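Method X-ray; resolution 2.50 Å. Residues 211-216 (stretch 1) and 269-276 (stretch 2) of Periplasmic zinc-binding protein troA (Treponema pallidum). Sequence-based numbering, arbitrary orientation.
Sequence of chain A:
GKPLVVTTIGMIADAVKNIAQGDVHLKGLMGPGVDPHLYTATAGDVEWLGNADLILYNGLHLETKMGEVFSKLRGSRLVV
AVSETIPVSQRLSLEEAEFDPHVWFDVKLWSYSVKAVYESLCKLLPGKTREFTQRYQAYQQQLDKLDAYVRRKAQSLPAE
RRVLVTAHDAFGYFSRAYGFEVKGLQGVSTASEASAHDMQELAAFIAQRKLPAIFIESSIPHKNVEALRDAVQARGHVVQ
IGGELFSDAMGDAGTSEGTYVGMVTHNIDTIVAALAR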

# COMPACT_ATOMS: atom_id res chain seq x y z
N LEU A 211 -13.88 -17.56 10.47
CA LEU A 211 -12.58 -16.88 10.51
C LEU A 211 -12.13 -16.49 11.91
O LEU A 211 -12.81 -15.74 12.61
CB LEU A 211 -12.60 -15.62 9.65
CG LEU A 211 -12.87 -15.71 8.14
CD1 LEU A 211 -12.20 -14.53 7.46
CD2 LEU A 211 -12.34 -17.02 7.58
N PRO A 212 -10.95 -16.97 12.33
CA PRO A 212 -10.49 -16.61 13.67
C PRO A 212 -10.40 -15.10 13.78
O PRO A 212 -10.65 -14.53 14.83
CB PRO A 212 -9.12 -17.28 13.79
CG PRO A 212 -8.71 -17.55 12.39
CD PRO A 212 -9.97 -17.82 11.63
N ALA A 213 -10.06 -14.44 12.68
CA ALA A 213 -9.95 -13.00 12.72
C ALA A 213 -10.08 -12.28 11.39
O ALA A 213 -9.76 -12.81 10.33
CB ALA A 213 -8.62 -12.61 13.38
N ILE A 214 -10.58 -11.05 11.47
CA ILE A 214 -10.74 -10.16 10.33
C ILE A 214 -9.84 -8.98 10.74
O ILE A 214 -9.49 -8.88 11.91
CB ILE A 214 -12.22 -9.69 10.17
CG1 ILE A 214 -12.79 -9.22 11.50
CG2 ILE A 214 -13.06 -10.84 9.62
CD1 ILE A 214 -14.05 -8.39 11.36
N PHE A 215 -9.47 -8.11 9.81
CA PHE A 215 -8.59 -7.00 10.17
C PHE A 215 -9.04 -5.59 9.87
O PHE A 215 -9.77 -5.33 8.91
CB PHE A 215 -7.22 -7.22 9.52
CG PHE A 215 -6.57 -8.50 9.91
CD1 PHE A 215 -7.11 -9.72 9.51
CD2 PHE A 215 -5.45 -8.51 10.73
CE1 PHE A 215 -6.55 -10.92 9.92
CE2 PHE A 215 -4.88 -9.71 11.15
CZ PHE A 215 -5.43 -10.92 10.75
N ILE A 216 -8.60 -4.67 10.70
CA ILE A 216 -8.91 -3.26 10.51
C ILE A 216 -7.81 -2.73 9.62
O ILE A 216 -6.92 -3.48 9.19
CB ILE A 216 -8.89 -2.46 11.86
CG1 ILE A 216 -8.10 -3.23 12.91
CG2 ILE A 216 -10.31 -2.22 12.36
CD1 ILE A 216 -7.83 -2.44 14.15
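Stretch 2 269-276: DTIVAALA

Residues 213-216 of stretch 1 form a strand that continues later in the chain, preceded by the loop residues Leu211 and Pro212. Stretch 2 holds the last residues of a helix that begins earlier in the chain, and the loop that follows. Residues 269-273 are helical, and Ala274 is the first residue to leave helical phi/psi.

Within stretch 2 the backbone is held by hydrogen bonds from Ala273 N to Asp269 O (2.9 Å) and from Ala274 N to Thr270 O (2.8 Å). At the end of the helix, Val272 O accepts from both Leu275 N (2.7 Å) and Ala276 N (2.8 Å).

The two segments run in opposite senses. Pro212 CA lies 5.8 Å from Leu275 CA, Ala213 CA lies 5.9 Å from Ala274 CA, and Phe215 CA lies 7.8 Å from Ile271 CA. The backbones therefore diverge toward Phe215, and its large side chain spans the wider gap. No hydrogen bond links the stretches. The contact is made by packing and buries 324 Å², both sides summed.

The strand alternates. The CA-to-CB bonds of Ala213 and Phe215 point toward stretch 2, while that of Ile214 points away and its side chain makes no contact with stretch 2.

Phe215 has the largest covered area of any residue here. Its chi1 is m (-58°), and its ring reaches the last turn of the helix and the residues just after it. Ile271 CG1 sits over one face of the Phe215 ring, 4.0 Å from the Phe215 ring centroid and 18° off the ring normal, in a CH-pi contact. Phe215 CZ also comes within 3.3 Å of Ile271 CA, so the ring packs close to the helix backbone. Thr270 CG2 lies at the ring edge, 3.3 Å from Phe215 CE2. Leu275 CG is also near the ring plane, 4.3 Å from Phe215 CE1. Ala274 CB approaches Phe215 CZ obliquely at 3.3 Å.

Ala274 also packs against Ala213. The Ala213 CB and Ala274 CB atoms are 3.9 Å apart, and Ala213 CB is 3.2 Å from Ala274 O. These two small side chains meet where the backbones are close.

Leu275 extends the contact to the loop. Its CA-to-CB bond points sideways, but the end of the side chain comes nearer, with chi1 m and chi2 t. Leu275 CD2 lies 3.4 Å from Pro212 CG and 3.5 Å from Ala213 O. The Pro212 ring, with C-gamma endo pucker, also places Pro212 CG 3.9 Å from Ala274 O.

The CA-to-CB bonds of Val272 and Ala276 point away from stretch 1. Asp269 is out of reach.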

# COMPACT_ATOMS: atom_id res chain seq x y z
N ASP A 269 2.83 -10.40 9.83
CA ASP A 269 2.95 -10.85 11.20
C ASP A 269 1.54 -10.88 11.75
O ASP A 269 0.97 -11.93 11.96
CB ASP A 269 3.82 -9.87 12.00
CG ASP A 269 5.30 -10.05 11.73
OD1 ASP A 269 5.64 -10.64 10.70
OD2 ASP A 269 6.12 -9.59 12.56
N THR A 270 0.97 -9.69 11.94
CA THR A 270 -0.38 -9.55 12.47
C THR A 270 -1.39 -10.54 11.90
O THR A 270 -2.15 -11.16 12.65
CB THR A 270 -0.90 -8.13 12.20
OG1 THR A 270 -0.16 -7.21 13.01
CG2 THR A 270 -2.39 -8.03 12.53
N ILE A 271 -1.37 -10.71 10.58
CA ILE A 271 -2.32 -11.59 9.92
C ILE A 271 -2.17 -13.06 10.28
O ILE A 271 -3.06 -13.64 10.92
CB ILE A 271 -2.25 -11.43 8.39
CG1 ILE A 271 -2.77 -10.05 7.99
CG2 ILE A 271 -3.08 -12.51 7.70
CD1 ILE A 271 -2.58 -9.73 6.55
N VAL A 272 -1.07 -13.68 9.86
CA VAL A 272 -0.85 -15.09 10.17
C VAL A 272 -1.01 -15.29 11.68
O VAL A 272 -1.69 -16.22 12.12
CB VAL A 272 0.57 -15.57 9.72
CG1 VAL A 272 0.70 -15.46 8.21
CG2 VAL A 272 1.65 -14.76 10.40
N ALA A 273 -0.41 -14.41 12.47
CA ALA A 273 -0.54 -14.51 13.91
C ALA A 273 -2.03 -14.64 14.21
O ALA A 273 -2.49 -15.66 14.73
CB ALA A 273 0.01 -13.26 14.58
N ALA A 274 -2.78 -13.62 13.83
CA ALA A 274 -4.22 -13.59 14.07
C ALA A 274 -4.98 -14.65 13.28
O ALA A 274 -6.21 -14.67 13.32
CB ALA A 274 -4.77 -12.21 13.73
N LEU A 275 -4.29 -15.54 12.59
CA LEU A 275 -5.00 -16.54 11.80
C LEU A 275 -4.63 -18.01 12.00
O LEU A 275 -5.39 -18.90 11.61
CB LEU A 275 -4.88 -16.19 10.31
CG LEU A 275 -5.81 -15.12 9.73
CD1 LEU A 275 -5.86 -15.26 8.21
CD2 LEU A 275 -7.21 -15.25 10.32
N ALA A 276 -3.47 -18.28 12.59
CA ALA A 276 -3.05 -19.67 12.79
C ALA A 276 -3.60 -20.29 14.07
O ALA A 276 -4.70 -19.95 14.51
CB ALA A 276 -1.52 -19.75 12.78